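Side-chain contacts in phosphodiesterase (Candida albicans, PDB 6CPU), which belongs to the HD-domain phosphodiesterase superfamily, a largely helical fold, here with a zinc and a magnesium ion bound: residues C30-K35 / T96-L101; A285-L290 / P297-F302; V472-A477 / R516-I521. All blocks are in the same frame, centred on the assembly; numbering follows the deposited sequence.

Contact 1. Residues C30-K35 / T96-L101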
loop_
_atom_site.group_PDB
_atom_site.type_symbol
_atom_site.label_atom_id
_atom_site.label_comp_id
_atom_site.label_asym_id
_atom_site.label_seq_id
_atom_site.Cartn_x
_atom_site.Cartn_y
_atom_site.Cartn_z
ATOM N N CYS A 30 -18.133 -7.236 -7.359
ATOM C CA CYS A 30 -17.950 -5.791 -7.502
ATOM C C CYS A 30 -18.245 -5.063 -6.194
ATOM O O CYS A 30 -17.554 -4.111 -5.844
ATOM C CB CYS A 30 -18.809 -5.239 -8.623
ATOM S SG CYS A 30 -18.229 -5.739 -10.251
ATOM N N HIS A 31 -19.265 -5.516 -5.477
ATOM C CA HIS A 31 -19.580 -4.993 -4.144
ATOM C C HIS A 31 -18.378 -5.158 -3.208
ATOM O O HIS A 31 -18.044 -4.236 -2.453
ATOM C CB HIS A 31 -20.805 -5.741 -3.610
ATOM C CG HIS A 31 -21.177 -5.411 -2.203
ATOM N ND1 HIS A 31 -21.867 -4.268 -1.863
ATOM C CD2 HIS A 31 -21.008 -6.102 -1.054
ATOM C CE1 HIS A 31 -22.092 -4.262 -0.561
ATOM N NE2 HIS A 31 -21.576 -5.362 -0.046
ATOM N N LEU A 32 -17.738 -6.330 -3.262
ATOM C CA LEU A 32 -16.586 -6.615 -2.410
ATOM C C LEU A 32 -15.389 -5.753 -2.780
ATOM O O LEU A 32 -14.724 -5.258 -1.888
ATOM C CB LEU A 32 -16.207 -8.097 -2.471
ATOM C CG LEU A 32 -17.248 -9.060 -1.917
ATOM C CD1 LEU A 32 -16.741 -10.461 -2.146
ATOM C CD2 LEU A 32 -17.518 -8.819 -0.442
ATOM N N PHE A 33 -15.109 -5.580 -4.081
ATOM C CA PHE A 33 -13.962 -4.743 -4.517
ATOM C C PHE A 33 -14.077 -3.307 -3.999
ATOM O O PHE A 33 -13.060 -2.684 -3.686
ATOM C CB PHE A 33 -13.804 -4.721 -6.039
ATOM C CG PHE A 33 -12.982 -5.858 -6.602
ATOM C CD1 PHE A 33 -11.679 -6.090 -6.175
ATOM C CD2 PHE A 33 -13.503 -6.674 -7.602
ATOM C CE1 PHE A 33 -10.932 -7.128 -6.707
ATOM C CE2 PHE A 33 -12.754 -7.695 -8.142
ATOM C CZ PHE A 33 -11.469 -7.927 -7.703
ATOM N N LYS A 34 -15.306 -2.791 -3.913
ATOM C CA LYS A 34 -15.539 -1.404 -3.514
ATOM C C LYS A 34 -15.350 -1.148 -2.022
ATOM O O LYS A 34 -15.209 0.008 -1.612
ATOM C CB LYS A 34 -16.935 -0.942 -3.956
ATOM C CG LYS A 34 -16.992 -0.670 -5.448
ATOM C CD LYS A 34 -18.254 0.052 -5.880
ATOM C CE LYS A 34 -19.440 -0.878 -5.929
ATOM N NZ LYS A 34 -20.556 -0.238 -6.689
ATOM N N LYS A 35 -15.307 -2.209 -1.217
ATOM C CA LYS A 35 -15.123 -2.062 0.232
ATOM C C LYS A 35 -13.846 -1.318 0.662
ATOM O O LYS A 35 -13.846 -0.625 1.706
ATOM C CB LYS A 35 -15.244 -3.420 0.923
ATOM C CG LYS A 35 -16.691 -3.886 0.889
ATOM C CD LYS A 35 -16.930 -5.110 1.725
ATOM C CE LYS A 35 -18.414 -5.398 1.815
ATOM N NZ LYS A 35 -19.091 -4.509 2.795
ATOM N N THR A 96 -9.638 -12.262 1.100
ATOM C CA THR A 96 -9.124 -12.689 2.400
ATOM C C THR A 96 -9.253 -11.560 3.436
ATOM O O THR A 96 -9.652 -11.781 4.580
ATOM C CB THR A 96 -7.642 -13.189 2.270
ATOM O OG1 THR A 96 -7.173 -13.661 3.535
ATOM C CG2 THR A 96 -6.685 -12.102 1.771
ATOM N N HIS A 97 -8.973 -10.341 2.992
ATOM C CA HIS A 97 -8.958 -9.155 3.852
ATOM C C HIS A 97 -10.312 -8.740 4.432
ATOM O O HIS A 97 -10.348 -7.872 5.298
ATOM C CB HIS A 97 -8.358 -7.966 3.084
ATOM C CG HIS A 97 -9.158 -7.545 1.889
ATOM N ND1 HIS A 97 -9.128 -8.233 0.693
ATOM C CD2 HIS A 97 -9.988 -6.491 1.694
ATOM C CE1 HIS A 97 -9.933 -7.643 -0.172
ATOM N NE2 HIS A 97 -10.433 -6.559 0.396
ATOM N N LEU A 98 -11.404 -9.359 3.979
ATOM C CA LEU A 98 -12.758 -8.958 4.372
ATOM C C LEU A 98 -13.506 -9.803 5.422
ATOM O O LEU A 98 -14.715 -9.613 5.594
ATOM C CB LEU A 98 -13.634 -8.844 3.110
ATOM C CG LEU A 98 -13.229 -7.751 2.125
ATOM C CD1 LEU A 98 -14.172 -7.756 0.928
ATOM C CD2 LEU A 98 -13.238 -6.385 2.796
ATOM N N ASN A 99 -12.832 -10.718 6.103
ATOM C CA ASN A 99 -13.445 -11.487 7.224
ATOM C C ASN A 99 -14.722 -12.209 6.811
ATOM O O ASN A 99 -15.780 -11.999 7.403
ATOM C CB ASN A 99 -13.736 -10.575 8.406
ATOM C CG ASN A 99 -12.576 -9.681 8.728
ATOM O OD1 ASN A 99 -11.504 -10.164 9.114
ATOM N ND2 ASN A 99 -12.763 -8.370 8.541
ATOM N N ILE A 100 -14.605 -13.031 5.768
ATOM C CA ILE A 100 -15.769 -13.672 5.151
ATOM C C ILE A 100 -15.941 -15.112 5.637
ATOM O O ILE A 100 -14.965 -15.867 5.700
ATOM C CB ILE A 100 -15.652 -13.660 3.615
ATOM C CG1 ILE A 100 -15.800 -12.234 3.074
ATOM C CG2 ILE A 100 -16.683 -14.585 2.984
ATOM C CD1 ILE A 100 -15.311 -12.033 1.656
ATOM N N LEU A 101 -17.178 -15.470 5.981
ATOM C CA LEU A 101 -17.614 -16.866 6.142
ATOM C C LEU A 101 -18.520 -17.242 4.970
ATOM O O LEU A 101 -19.498 -16.542 4.703
ATOM C CB LEU A 101 -18.410 -17.027 7.426
ATOM C CG LEU A 101 -18.872 -18.449 7.738
ATOM C CD1 LEU A 101 -17.676 -19.391 7.819
ATOM C CD2 LEU A 101 -19.648 -18.460 9.033
HETATM O O HOH W 1 -12.026 -4.974 -1.156
#
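L98 pushes its two methyls against L32 and K35, and of the residues here it loses the most surface to the contact. CD1 of L98 lies 3.8 Å from CD2 of L32 and is also within 4.0 Å of the CB of L32, so one methyl covers both the base and one branch of the other leucine. The second branch of L32 is turned toward the start of strand 100-103, where its CD1 meets CD1 of I100 more loosely at 4.4 Å. L32 reaches both partners because its CG stands anti to the carbonyl carbon (chi1 -65°), which swings the branches forward although its CB points neither at nor away from the other segment.

K35 lies alongside L32 against L98, with its aliphatic part alone: its CB is 4.0 Å from CD2 of L98, and its CD is 3.9 Å from CD1. The lysine chain then bends at its last torsion (chi4 -78°) and carries NZ away from L98 to E3 of strand 2-6, outside both segments, with which it forms a salt bridge; OE2 of E3 also takes a hydrogen bond from H31. A polar bridge runs beside this greasy patch. One water donates to the carbonyl O of L32 at 2.8 Å and lies in the plane of the H97 ring, at its edge, 2.7 Å from NE2, while CG of L98 sits over one face of that imidazole.

Helix 25-34 connects strand 16-21 to strand 46-49 in a beta-alpha-beta crossover, and L32 also rests on L5 of strand 2-6 between them. Direct contact across the two segments is made by methyl and methylene groups, with polarity handled at the margins by one water and by E3, an arrangement held by close apolar fit more than by direction.

Contact 2. Residues A285-L290 / P297-F302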
loop_
_atom_site.group_PDB
_atom_site.type_symbol
_atom_site.label_atom_id
_atom_site.label_comp_id
_atom_site.label_asym_id
_atom_site.label_seq_id
_atom_site.Cartn_x
_atom_site.Cartn_y
_atom_site.Cartn_z
ATOM N N ALA A 285 6.502 9.906 -5.145
ATOM C CA ALA A 285 7.844 10.440 -4.858
ATOM C C ALA A 285 8.875 9.812 -5.772
ATOM O O ALA A 285 9.638 10.523 -6.430
ATOM C CB ALA A 285 8.218 10.217 -3.404
ATOM N N CYS A 286 8.894 8.482 -5.830
ATOM C CA CYS A 286 9.783 7.768 -6.761
ATOM C C CYS A 286 9.582 8.255 -8.188
ATOM O O CYS A 286 10.548 8.471 -8.930
ATOM C CB CYS A 286 9.531 6.257 -6.733
ATOM S SG CYS A 286 10.403 5.385 -5.427
ATOM N N PHE A 287 8.318 8.399 -8.565
ATOM C CA PHE A 287 7.955 8.856 -9.905
ATOM C C PHE A 287 8.618 10.209 -10.217
ATOM O O PHE A 287 9.247 10.369 -11.262
ATOM C CB PHE A 287 6.437 8.950 -10.016
ATOM C CG PHE A 287 5.927 9.076 -11.419
ATOM C CD1 PHE A 287 6.055 8.027 -12.309
ATOM C CD2 PHE A 287 5.287 10.231 -11.837
ATOM C CE1 PHE A 287 5.572 8.122 -13.598
ATOM C CE2 PHE A 287 4.792 10.336 -13.132
ATOM C CZ PHE A 287 4.942 9.281 -14.015
ATOM N N HIS A 288 8.507 11.156 -9.293
ATOM C CA HIS A 288 9.158 12.467 -9.474
ATOM C C HIS A 288 10.689 12.369 -9.502
ATOM O O HIS A 288 11.321 12.966 -10.387
ATOM C CB HIS A 288 8.695 13.477 -8.430
ATOM C CG HIS A 288 7.474 14.240 -8.839
ATOM N ND1 HIS A 288 7.480 15.607 -9.033
ATOM C CD2 HIS A 288 6.214 13.825 -9.113
ATOM C CE1 HIS A 288 6.275 16.001 -9.401
ATOM N NE2 HIS A 288 5.485 14.939 -9.449
ATOM N N PHE A 289 11.279 11.603 -8.575
ATOM C CA PHE A 289 12.728 11.368 -8.600
ATOM C C PHE A 289 13.179 10.885 -9.971
ATOM O O PHE A 289 14.122 11.429 -10.552
ATOM C CB PHE A 289 13.179 10.345 -7.538
ATOM C CG PHE A 289 12.949 10.775 -6.102
ATOM C CD1 PHE A 289 12.726 12.099 -5.758
ATOM C CD2 PHE A 289 12.992 9.828 -5.084
ATOM C CE1 PHE A 289 12.533 12.474 -4.440
ATOM C CE2 PHE A 289 12.806 10.197 -3.764
ATOM C CZ PHE A 289 12.570 11.515 -3.439
ATOM N N LEU A 290 12.501 9.868 -10.490
ATOM C CA LEU A 290 12.863 9.270 -11.764
ATOM C C LEU A 290 12.722 10.231 -12.955
ATOM O O LEU A 290 13.517 10.167 -13.897
ATOM C CB LEU A 290 12.044 8.006 -11.997
ATOM C CG LEU A 290 12.410 6.844 -11.058
ATOM C CD1 LEU A 290 11.251 5.862 -10.909
ATOM C CD2 LEU A 290 13.661 6.132 -11.557
ATOM N N PRO A 297 10.649 10.618 -19.142
ATOM C CA PRO A 297 10.491 11.961 -19.714
ATOM C C PRO A 297 9.444 12.772 -18.971
ATOM O O PRO A 297 8.507 12.207 -18.391
ATOM C CB PRO A 297 10.026 11.684 -21.145
ATOM C CG PRO A 297 9.369 10.345 -21.094
ATOM C CD PRO A 297 9.996 9.580 -19.959
ATOM N N LYS A 298 9.594 14.093 -18.990
ATOM C CA LYS A 298 8.607 14.963 -18.378
ATOM C C LYS A 298 7.334 14.895 -19.217
ATOM O O LYS A 298 7.370 14.474 -20.378
ATOM C CB LYS A 298 9.128 16.397 -18.282
ATOM C CG LYS A 298 10.495 16.492 -17.621
ATOM C CD LYS A 298 10.822 17.897 -17.162
ATOM C CE LYS A 298 12.294 17.985 -16.787
ATOM N NZ LYS A 298 12.655 19.279 -16.149
ATOM N N PHE A 299 6.217 15.285 -18.614
ATOM C CA PHE A 299 4.917 15.234 -19.270
ATOM C C PHE A 299 4.224 16.582 -19.170
ATOM O O PHE A 299 4.607 17.433 -18.364
ATOM C CB PHE A 299 4.036 14.096 -18.694
ATOM C CG PHE A 299 3.924 14.087 -17.188
ATOM C CD1 PHE A 299 2.786 14.579 -16.563
ATOM C CD2 PHE A 299 4.930 13.557 -16.400
ATOM C CE1 PHE A 299 2.659 14.573 -15.185
ATOM C CE2 PHE A 299 4.806 13.543 -15.014
ATOM C CZ PHE A 299 3.676 14.052 -14.410
ATOM N N LYS A 300 3.193 16.780 -19.983
ATOM C CA LYS A 300 2.539 18.089 -20.071
ATOM C C LYS A 300 2.029 18.583 -18.722
ATOM O O LYS A 300 2.030 19.786 -18.447
ATOM C CB LYS A 300 1.381 18.035 -21.067
ATOM C CG LYS A 300 0.773 19.391 -21.377
ATOM C CD LYS A 300 -0.166 19.323 -22.573
ATOM C CE LYS A 300 -0.524 20.716 -23.067
ATOM N NZ LYS A 300 -1.699 20.683 -23.977
ATOM N N GLN A 301 1.585 17.651 -17.881
ATOM C CA GLN A 301 0.971 17.985 -16.605
ATOM C C GLN A 301 1.974 18.056 -15.447
ATOM O O GLN A 301 1.577 18.241 -14.296
ATOM C CB GLN A 301 -0.139 16.976 -16.282
ATOM C CG GLN A 301 -1.210 16.846 -17.359
ATOM C CD GLN A 301 -0.958 15.732 -18.360
ATOM O OE1 GLN A 301 0.183 15.423 -18.695
ATOM N NE2 GLN A 301 -2.031 15.123 -18.849
ATOM N N PHE A 302 3.261 17.918 -15.756
ATOM C CA PHE A 302 4.318 17.972 -14.756
ATOM C C PHE A 302 4.594 19.420 -14.348
ATOM O O PHE A 302 4.701 20.298 -15.207
ATOM C CB PHE A 302 5.577 17.311 -15.320
ATOM C CG PHE A 302 6.721 17.256 -14.356
ATOM C CD1 PHE A 302 6.773 16.273 -13.375
ATOM C CD2 PHE A 302 7.756 18.181 -14.430
ATOM C CE1 PHE A 302 7.833 16.218 -12.483
ATOM C CE2 PHE A 302 8.816 18.128 -13.539
ATOM C CZ PHE A 302 8.854 17.146 -12.565
#
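H288 and F302 make the tighter of two aromatic meetings here. CE1 of F302 stands over one face of the imidazole, offset toward its rim, 3.5 Å from CE1 of H288 and equally close to its ND1. The two planes are inclined at 36°, an oblique meeting. NE2 of H288 is held by the backbone O of V215, which fixes how the imidazole is turned.

F287 and F299 touch more sparingly, essentially through CE2 of F287 and CE2 of F299 at 3.7 Å, with ring centres 6.0 Å apart and planes at 46°. F299 takes the crowded rotamer, CG lying between its backbone N and carbonyl carbon (chi1 51°), and CB of F302 lies over the centre of its ring. The type I turn F299-F302 brings both rings up to helix 276-292. On its outer side K300 reaches into solvent, and F302 itself remains partly exposed.

The loop thus folds back onto the helix it has just left, F299 and F302 also touching I291 of helix 276-292. Behind them, C286 and L290 pack on helix 336-348, F289 on helix 446-462, and the edge-to-face partner of F299 is Y240 of helix 227-242.

Contact 3. Residues V472-A477 / R516-I521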
loop_
_atom_site.group_PDB
_atom_site.type_symbol
_atom_site.label_atom_id
_atom_site.label_comp_id
_atom_site.label_asym_id
_atom_site.label_seq_id
_atom_site.Cartn_x
_atom_site.Cartn_y
_atom_site.Cartn_z
ATOM N N VAL A 472 1.625 20.095 3.377
ATOM C CA VAL A 472 1.423 18.665 3.117
ATOM C C VAL A 472 2.251 17.846 4.104
ATOM O O VAL A 472 1.797 16.812 4.595
ATOM C CB VAL A 472 1.818 18.294 1.671
ATOM C CG1 VAL A 472 1.779 16.780 1.461
ATOM C CG2 VAL A 472 0.901 18.994 0.674
ATOM N N SER A 473 3.469 18.314 4.381
ATOM C CA SER A 473 4.370 17.633 5.307
ATOM C C SER A 473 3.742 17.546 6.679
ATOM O O SER A 473 3.846 16.518 7.345
ATOM C CB SER A 473 5.724 18.349 5.364
ATOM O OG SER A 473 6.683 17.617 6.115
ATOM N N ALA A 474 3.065 18.614 7.094
ATOM C CA ALA A 474 2.391 18.647 8.386
ATOM C C ALA A 474 1.193 17.704 8.450
ATOM O O ALA A 474 0.936 17.110 9.491
ATOM C CB ALA A 474 1.936 20.063 8.716
ATOM N N GLN A 475 0.447 17.597 7.355
ATOM C CA GLN A 475 -0.709 16.683 7.303
ATOM C C GLN A 475 -0.250 15.244 7.540
ATOM O O GLN A 475 -0.876 14.510 8.288
ATOM C CB GLN A 475 -1.415 16.779 5.949
ATOM C CG GLN A 475 -2.197 18.067 5.740
ATOM C CD GLN A 475 -2.863 18.128 4.382
ATOM O OE1 GLN A 475 -2.281 17.725 3.372
ATOM N NE2 GLN A 475 -4.073 18.651 4.346
ATOM N N TRP A 476 0.849 14.865 6.900
ATOM C CA TRP A 476 1.453 13.539 7.092
ATOM C C TRP A 476 1.909 13.329 8.535
ATOM O O TRP A 476 1.705 12.267 9.104
ATOM C CB TRP A 476 2.640 13.344 6.150
ATOM C CG TRP A 476 2.250 13.007 4.747
ATOM C CD1 TRP A 476 2.434 13.771 3.624
ATOM C CD2 TRP A 476 1.613 11.808 4.312
ATOM N NE1 TRP A 476 1.946 13.115 2.518
ATOM C CE2 TRP A 476 1.435 11.909 2.913
ATOM C CE3 TRP A 476 1.167 10.658 4.971
ATOM C CZ2 TRP A 476 0.830 10.900 2.164
ATOM C CZ3 TRP A 476 0.568 9.652 4.217
ATOM C CH2 TRP A 476 0.398 9.788 2.834
ATOM N N ALA A 477 2.528 14.351 9.129
ATOM C CA ALA A 477 2.980 14.270 10.516
ATOM C C ALA A 477 1.834 13.965 11.461
ATOM O O ALA A 477 1.987 13.218 12.429
ATOM C CB ALA A 477 3.671 15.567 10.931
ATOM N N ARG A 516 -2.448 25.999 9.992
ATOM C CA ARG A 516 -2.900 26.652 11.220
ATOM C C ARG A 516 -3.740 25.718 12.094
ATOM O O ARG A 516 -3.447 25.547 13.281
ATOM C CB ARG A 516 -3.704 27.917 10.878
ATOM C CG ARG A 516 -3.978 28.836 12.057
ATOM C CD ARG A 516 -4.763 30.064 11.619
ATOM N NE ARG A 516 -4.985 30.997 12.725
ATOM C CZ ARG A 516 -5.746 32.091 12.660
ATOM N NH1 ARG A 516 -6.380 32.415 11.535
ATOM N NH2 ARG A 516 -5.876 32.866 13.731
ATOM N N GLU A 517 -4.772 25.108 11.513
ATOM C CA GLU A 517 -5.676 24.252 12.294
ATOM C C GLU A 517 -4.992 22.962 12.752
ATOM O O GLU A 517 -5.343 22.412 13.798
ATOM C CB GLU A 517 -6.957 23.918 11.521
ATOM C CG GLU A 517 -8.125 23.554 12.436
ATOM C CD GLU A 517 -9.219 22.757 11.743
ATOM O OE1 GLU A 517 -9.437 22.960 10.528
ATOM O OE2 GLU A 517 -9.867 21.930 12.427
ATOM N N ILE A 518 -4.021 22.492 11.968
ATOM C CA ILE A 518 -3.235 21.311 12.332
ATOM C C ILE A 518 -2.449 21.575 13.618
ATOM O O ILE A 518 -2.452 20.752 14.539
ATOM C CB ILE A 518 -2.250 20.901 11.206
ATOM C CG1 ILE A 518 -3.015 20.425 9.964
ATOM C CG2 ILE A 518 -1.306 19.804 11.690
ATOM C CD1 ILE A 518 -2.140 20.226 8.743
ATOM N N LEU A 519 -1.792 22.731 13.681
ATOM C CA LEU A 519 -0.958 23.078 14.834
ATOM C C LEU A 519 -1.774 23.309 16.107
ATOM O O LEU A 519 -1.262 23.122 17.205
ATOM C CB LEU A 519 -0.090 24.300 14.532
ATOM C CG LEU A 519 0.863 24.177 13.336
ATOM C CD1 LEU A 519 1.518 25.517 13.034
ATOM C CD2 LEU A 519 1.919 23.106 13.561
ATOM N N GLU A 520 -3.035 23.702 15.970
ATOM C CA GLU A 520 -3.888 23.874 17.143
ATOM C C GLU A 520 -4.461 22.548 17.642
ATOM O O GLU A 520 -4.661 22.381 18.845
ATOM C CB GLU A 520 -5.012 24.875 16.869
ATOM C CG GLU A 520 -5.715 25.354 18.138
ATOM C CD GLU A 520 -5.806 26.869 18.238
ATOM O OE1 GLU A 520 -6.197 27.511 17.239
ATOM O OE2 GLU A 520 -5.487 27.419 19.318
ATOM N N ILE A 521 -4.723 21.613 16.724
ATOM C CA ILE A 521 -5.253 20.290 17.089
ATOM C C ILE A 521 -4.199 19.467 17.833
ATOM O O ILE A 521 -4.516 18.766 18.795
ATOM C CB ILE A 521 -5.781 19.519 15.852
ATOM C CG1 ILE A 521 -7.054 20.186 15.309
ATOM C CG2 ILE A 521 -6.063 18.056 16.189
ATOM C CD1 ILE A 521 -8.293 19.996 16.164
#
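I518 is the side chain that helix 515-521 sends against helix 470-495; it takes part in every touch of this contact and supplies half of the buried surface. Its CB is directed at the facing helix and divides there into two arms. The short arm, CG2, comes up to the backbone O of A474 at 4.1 Å, a van der Waals approach of a methyl to a carbonyl. The long arm leaves through CG1, which stands anti to the carbonyl carbon (chi1 -66°) and acts as a stem, continuing nearly straight through chi2 (170°) to the tip. That tip, CD1, meets three things at once: CG of Q475 at 3.7 Å, the backbone N of Q475 at 3.9 Å, and the CB of A474 at 4.1 Å. The methyl therefore rests against the surface of the opposite helix itself, beside its main chain, where the small side chain of A474 permits so near an approach.

Q475 meets it although its CB leads away from helix 515-521. Its CG stands beside the backbone N, and from there the chain runs on extended, crossing the isoleucine at about a right angle. Of its side chain, CG does the touching, while the amide end goes on to P512, whose backbone O accepts a hydrogen bond from NE2. That bond ties helix 470-495 to the residues just before helix 515-521, close to the apolar contact.

Both helices also share a third partner: A477 and I518 each touch I525 of helix 525-547. L519 reaches W565 and R568 of helix 552-569. On another face of helix 470-495, W476 packs against helix 276-292. Such close helix-to-helix packing, one branched side chain set against A474 and Q475, belongs to the all-helical core typical of cyclic nucleotide phosphodiesterase domains.

The contacts follow one another along the chain, each closing before the next opens. Contact 1 belongs to the N-terminal part with the four-stranded parallel sheet; contacts 2 and 3 lie in the helical phosphodiesterase family region. The centre of contact 1 is 34 Å from that of contact 2, on opposite sides of the chain's centre, and 33 Å from that of contact 3. Contacts 2 and 3 are nearer, centres 26 Å apart and closest atoms about 9 Å. Helix 276-292 relates them: it carries segment 285-290, receives W476 from segment 472-477, and bears the zinc ligand H278. Contacts 2 and 3 are thus both connected to a helix that supplies a zinc ligand, while contact 1 joins helix 25-34 to edge strand 100-103.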